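Local atomic coordinates of ORF10 (Moritella marina, PDB entry 6RIW), a protein that probably condenses acyl units on acyl carrier protein during polyunsaturated fatty acid synthesis, this piece being the ketosynthase-chain length factor didomain of a larger synthase. Residues 489-494 and 828-833; 799-804 and 866-871. All coordinates share one frame; numbering follows the deposited sequence.

Contact 1 of 2, residues 489-494 and 828-833; sequences TLLNNN and SSVKAN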
loop_
_atom_site.group_PDB
_atom_site.type_symbol
_atom_site.label_atom_id
_atom_site.label_comp_id
_atom_site.label_asym_id
_atom_site.label_seq_id
_atom_site.Cartn_x
_atom_site.Cartn_y
_atom_site.Cartn_z
ATOM N N THR A 489 -0.579 -29.782 11.690
ATOM C CA THR A 489 -0.607 -30.557 12.933
ATOM C C THR A 489 -1.278 -29.787 14.060
ATOM O O THR A 489 -2.100 -30.333 14.806
ATOM C CB THR A 489 0.818 -30.910 13.328
ATOM O OG1 THR A 489 1.377 -31.740 12.310
ATOM C CG2 THR A 489 0.848 -31.628 14.667
ATOM N N LEU A 490 -0.926 -28.508 14.205
ATOM C CA LEU A 490 -1.587 -27.660 15.189
ATOM C C LEU A 490 -3.104 -27.703 15.037
ATOM O O LEU A 490 -3.836 -27.871 16.020
ATOM C CB LEU A 490 -1.052 -26.226 15.043
ATOM C CG LEU A 490 -1.557 -25.210 16.069
ATOM C CD1 LEU A 490 -0.648 -25.220 17.274
ATOM C CD2 LEU A 490 -1.593 -23.811 15.444
ATOM N N LEU A 491 -3.608 -27.509 13.811
ATOM C CA LEU A 491 -5.051 -27.436 13.618
ATOM C C LEU A 491 -5.711 -28.779 13.896
ATOM O O LEU A 491 -6.789 -28.838 14.502
ATOM C CB LEU A 491 -5.357 -26.988 12.188
ATOM C CG LEU A 491 -4.862 -25.584 11.882
ATOM C CD1 LEU A 491 -4.982 -25.323 10.358
ATOM C CD2 LEU A 491 -5.693 -24.599 12.683
ATOM N N ASN A 492 -5.077 -29.863 13.461
ATOM C CA ASN A 492 -5.687 -31.179 13.633
ATOM C C ASN A 492 -5.770 -31.564 15.101
ATOM O O ASN A 492 -6.707 -32.260 15.501
ATOM C CB ASN A 492 -4.911 -32.225 12.844
ATOM C CG ASN A 492 -5.251 -32.194 11.364
ATOM O OD1 ASN A 492 -6.324 -31.742 10.990
ATOM N ND2 ASN A 492 -4.341 -32.662 10.523
ATOM N N ASN A 493 -4.822 -31.100 15.910
ATOM C CA ASN A 493 -4.815 -31.333 17.346
ATOM C C ASN A 493 -5.565 -30.269 18.137
ATOM O O ASN A 493 -5.580 -30.342 19.366
ATOM C CB ASN A 493 -3.375 -31.405 17.844
ATOM C CG ASN A 493 -2.603 -32.516 17.195
ATOM O OD1 ASN A 493 -3.182 -33.494 16.745
ATOM N ND2 ASN A 493 -1.280 -32.379 17.149
ATOM N N ASN A 494 -6.181 -29.299 17.461
ATOM C CA ASN A 494 -6.848 -28.154 18.081
ATOM C C ASN A 494 -5.972 -27.516 19.163
ATOM O O ASN A 494 -6.428 -27.198 20.262
ATOM C CB ASN A 494 -8.228 -28.520 18.638
ATOM C CG ASN A 494 -9.133 -27.297 18.801
ATOM O OD1 ASN A 494 -9.022 -26.288 18.058
ATOM N ND2 ASN A 494 -10.022 -27.365 19.782
ATOM N N SER A 828 -16.548 -22.426 13.411
ATOM C CA SER A 828 -15.288 -22.325 14.140
ATOM C C SER A 828 -14.464 -21.200 13.514
ATOM O O SER A 828 -14.860 -20.608 12.508
ATOM C CB SER A 828 -14.527 -23.656 14.126
ATOM O OG SER A 828 -13.973 -23.920 12.838
ATOM N N SER A 829 -13.308 -20.903 14.114
ATOM C CA SER A 829 -12.412 -19.893 13.539
ATOM C C SER A 829 -10.966 -20.231 13.864
ATOM O O SER A 829 -10.630 -20.559 15.007
ATOM C CB SER A 829 -12.711 -18.479 14.054
ATOM O OG SER A 829 -11.707 -17.543 13.637
ATOM N N VAL A 830 -10.112 -20.095 12.845
ATOM C CA VAL A 830 -8.685 -20.265 12.985
ATOM C C VAL A 830 -8.100 -19.276 13.984
ATOM O O VAL A 830 -6.994 -19.488 14.484
ATOM C CB VAL A 830 -8.035 -20.104 11.584
ATOM C CG1 VAL A 830 -8.087 -18.647 11.128
ATOM C CG2 VAL A 830 -6.620 -20.667 11.576
ATOM N N LYS A 831 -8.806 -18.189 14.285
ATOM C CA LYS A 831 -8.250 -17.228 15.253
ATOM C C LYS A 831 -8.167 -17.817 16.661
ATOM O O LYS A 831 -7.369 -17.348 17.496
ATOM C CB LYS A 831 -9.080 -15.946 15.264
ATOM C CG LYS A 831 -9.012 -15.217 13.914
ATOM C CD LYS A 831 -9.726 -13.858 13.972
ATOM C CE LYS A 831 -9.757 -13.144 12.592
ATOM N NZ LYS A 831 -10.487 -14.012 11.589
ATOM N N ALA A 832 -8.968 -18.833 16.942
ATOM C CA ALA A 832 -8.827 -19.549 18.206
ATOM C C ALA A 832 -7.481 -20.270 18.312
ATOM O O ALA A 832 -7.012 -20.536 19.429
ATOM C CB ALA A 832 -9.989 -20.525 18.359
ATOM N N ASN A 833 -6.852 -20.602 17.186
ATOM C CA ASN A 833 -5.560 -21.282 17.206
ATOM C C ASN A 833 -4.388 -20.316 17.114
ATOM O O ASN A 833 -3.368 -20.540 17.771
ATOM C CB ASN A 833 -5.457 -22.305 16.053
ATOM C CG ASN A 833 -6.669 -23.180 15.969
ATOM O OD1 ASN A 833 -7.618 -22.862 15.263
ATOM N ND2 ASN A 833 -6.664 -24.282 16.716
#

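Contact 2 of 2, residues 799-804 and 866-871; sequences SVEAHA and IAINGL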
loop_
_atom_site.group_PDB
_atom_site.type_symbol
_atom_site.label_atom_id
_atom_site.label_comp_id
_atom_site.label_asym_id
_atom_site.label_seq_id
_atom_site.Cartn_x
_atom_site.Cartn_y
_atom_site.Cartn_z
ATOM N N SER A 799 -19.461 -26.934 7.009
ATOM C CA SER A 799 -19.007 -26.192 8.175
ATOM C C SER A 799 -18.703 -24.774 7.722
ATOM O O SER A 799 -18.641 -24.487 6.525
ATOM C CB SER A 799 -17.797 -26.860 8.820
ATOM O OG SER A 799 -16.688 -26.902 7.935
ATOM N N VAL A 800 -18.527 -23.885 8.699
ATOM C CA VAL A 800 -18.439 -22.452 8.451
ATOM C C VAL A 800 -17.222 -21.930 9.187
ATOM O O VAL A 800 -17.080 -22.153 10.395
ATOM C CB VAL A 800 -19.700 -21.697 8.921
ATOM C CG1 VAL A 800 -19.564 -20.205 8.607
ATOM C CG2 VAL A 800 -20.920 -22.256 8.253
ATOM N N GLU A 801 -16.349 -21.246 8.455
ATOM C CA GLU A 801 -15.173 -20.595 9.033
ATOM C C GLU A 801 -15.573 -19.148 9.283
ATOM O O GLU A 801 -15.571 -18.321 8.373
ATOM C CB GLU A 801 -13.971 -20.738 8.097
ATOM C CG GLU A 801 -12.738 -19.945 8.484
ATOM C CD GLU A 801 -12.019 -20.491 9.702
ATOM O OE1 GLU A 801 -12.333 -21.636 10.132
ATOM O OE2 GLU A 801 -11.135 -19.754 10.227
ATOM N N ALA A 802 -15.994 -18.849 10.505
ATOM C CA ALA A 802 -16.445 -17.494 10.805
ATOM C C ALA A 802 -15.251 -16.551 10.914
ATOM O O ALA A 802 -14.129 -16.969 11.209
ATOM C CB ALA A 802 -17.236 -17.476 12.119
ATOM N N HIS A 803 -15.500 -15.266 10.663
ATOM C CA HIS A 803 -14.479 -14.256 10.932
ATOM C C HIS A 803 -14.089 -14.279 12.410
ATOM O O HIS A 803 -12.903 -14.344 12.747
ATOM C CB HIS A 803 -15.015 -12.881 10.502
ATOM C CG HIS A 803 -14.004 -11.780 10.552
ATOM N ND1 HIS A 803 -12.823 -11.807 9.834
ATOM C CD2 HIS A 803 -14.004 -10.606 11.233
ATOM C CE1 HIS A 803 -12.135 -10.705 10.086
ATOM N NE2 HIS A 803 -12.832 -9.956 10.922
ATOM N N ALA A 804 -15.092 -14.262 13.298
ATOM C CA ALA A 804 -14.929 -14.406 14.751
ATOM C C ALA A 804 -13.783 -13.543 15.296
ATOM O O ALA A 804 -12.880 -14.021 15.982
ATOM C CB ALA A 804 -14.729 -15.866 15.131
ATOM N N ILE A 866 -17.081 -25.770 2.274
ATOM C CA ILE A 866 -16.968 -24.979 3.496
ATOM C C ILE A 866 -17.107 -23.505 3.133
ATOM O O ILE A 866 -16.538 -23.049 2.136
ATOM C CB ILE A 866 -15.640 -25.259 4.229
ATOM C CG1 ILE A 866 -15.631 -26.694 4.774
ATOM C CG2 ILE A 866 -15.396 -24.234 5.386
ATOM C CD1 ILE A 866 -14.302 -27.084 5.413
ATOM N N ALA A 867 -17.907 -22.774 3.908
ATOM C CA ALA A 867 -18.070 -21.343 3.724
ATOM C C ALA A 867 -17.111 -20.599 4.650
ATOM O O ALA A 867 -16.901 -21.010 5.799
ATOM C CB ALA A 867 -19.511 -20.918 4.010
ATOM N N ILE A 868 -16.536 -19.505 4.141
ATOM C CA ILE A 868 -15.717 -18.583 4.929
ATOM C C ILE A 868 -16.375 -17.213 4.882
ATOM O O ILE A 868 -16.751 -16.740 3.803
ATOM C CB ILE A 868 -14.276 -18.497 4.389
ATOM C CG1 ILE A 868 -13.689 -19.902 4.185
ATOM C CG2 ILE A 868 -13.401 -17.593 5.304
ATOM C CD1 ILE A 868 -12.225 -19.885 3.627
ATOM N N ASN A 869 -16.475 -16.558 6.041
ATOM C CA ASN A 869 -17.019 -15.213 6.136
ATOM C C ASN A 869 -15.927 -14.238 6.567
ATOM O O ASN A 869 -15.021 -14.596 7.318
ATOM C CB ASN A 869 -18.194 -15.173 7.127
ATOM C CG ASN A 869 -19.086 -13.962 6.926
ATOM O OD1 ASN A 869 -19.567 -13.708 5.819
ATOM N ND2 ASN A 869 -19.291 -13.189 7.994
ATOM N N GLY A 870 -15.999 -13.011 6.053
ATOM C CA GLY A 870 -15.037 -11.972 6.376
ATOM C C GLY A 870 -15.688 -10.621 6.599
ATOM O O GLY A 870 -16.601 -10.237 5.856
ATOM N N LEU A 871 -15.256 -9.917 7.655
ATOM C CA LEU A 871 -15.685 -8.564 7.963
ATOM C C LEU A 871 -14.434 -7.753 8.233
ATOM O O LEU A 871 -13.338 -8.301 8.352
ATOM C CB LEU A 871 -16.633 -8.501 9.183
ATOM C CG LEU A 871 -17.942 -9.297 9.052
ATOM C CD1 LEU A 871 -18.674 -9.339 10.396
ATOM C CD2 LEU A 871 -18.845 -8.657 7.999
#

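Contact 1 of 2, residues 489-494 and 828-833
Asn833 carries nearly all of this contact, inserting its side chain against Leu490, Leu491 and Asn494 at the C-terminal end of helix 484-492. Its CB lies near both leucines, 4.2 Å from Leu490 CD2 and 4.1 Å from Leu491 CD2. Chi1 of -48° sets CG anti to the carbonyl carbon, next to Leu491 CD2; the two side chains cross at about a right angle. Leu491 CD2 is 3.7 Å from Asn833 CG and equally near its OD1, so one methyl packs against the carbonyl half of the amide. At the tip, Asn833 ND2 gives a weak hydrogen bond to Asn494 OD1 (3.4 Å, N-H...O angle 147°), the two amide planes being 66° apart. The stronger partner of ND2 is Gln495 O, so the nitrogen is held mainly by the backbone following the helix. Asn494 itself has positive phi and ends the helix in a Schellman motif. Beside the amide, Leu491 CD2 also meets Val830 CG2 at 4.2 Å, and helix 841-854 packs on both residues. Ser829 OG caps the turn by accepting from Lys831 N (3.0 Å). A helix end thus docks on the turn after strand 826-828, whose Ser-Val-Lys-Ala-Asn sequence, running on to His836, matches the Ser-Val-Lys-X-Asn-X-Gly-His motif of the ketosynthase family.

Contact 2 of 2, residues 799-804 and 866-871
Two neighbouring parallel strands in the C-terminal half of a thiolase fold meet here, with Val800 beside Ala867, Glu801 beside Ile868 and their local axes 26° apart. Three backbone hydrogen bonds establish the pairing. Ala867 lies at its middle, donating from N to Ser799 O (3.2 Å) and accepting at O from Glu801 N (2.7 Å, N-H...O angle 175°). Asn869 N then bonds to Glu801 O at 3.1 Å. Val800 CA adds a CA-H...O contact to Ala867 O, which therefore receives two donors from the same strand.

Val800 and Ala867 point to one face of the sheet, where both touch Tyr822. On the other face Ser799 OG sits 3.3 Å from Ile866 CG1, and Glu801 lies beside Ile868, pointing the same way, with Glu801 CG 4.0 Å from Ile868 CG2. Beyond CG the glutamate chain bends, and its carboxylate turns from Ile868 to Val830 N and a salt bridge with Lys848 of helix 841-854, the helix that also covers both isoleucines.

After the regular pairing, His803 has CG anti to its backbone N (chi1 -172°), and its ring reaches Leu871. Leu871 O lies 3.0 Å above one ring face, displaced toward the rim. It is 3.1 Å from His803 NE2, but the poor angle makes this packing and no hydrogen bond. Glu814 OE2 accepts from both His803 N and Asn869 ND2, bridging the two chain segments just past the last backbone bond, while Asn869 OD1 takes His879 ND1. The strand order 826-828, 797-801, 865-870, 876-884, 763-772 is that of the thiolase fold, and the Glu-Ala-His-Ala segment matches the place where active ketosynthases carry the first histidine of their His-His pair.

The two contacts lie 14 Å apart in the second ketosynthase-like half of the chain, probably the chain length factor. Contact 2 is the more deeply buried, backbone hydrogen bonds joining adjacent strands; contact 1 is smaller, has an exposed residue at its rim, and relies on one amide amid leucine methyls. A probable hydrogen bond, Lys831 NZ to His803 O (2.7 Å), and packing of Ser829 CB on Ala804 CB couple them. Helix 841-854 serves both, since Lys848 touches Leu491 as well as pairing with Glu801. The Glu801 carboxylate and the backbone O of His803 thus connect the strand end to the turn on which helix 484-492 docks.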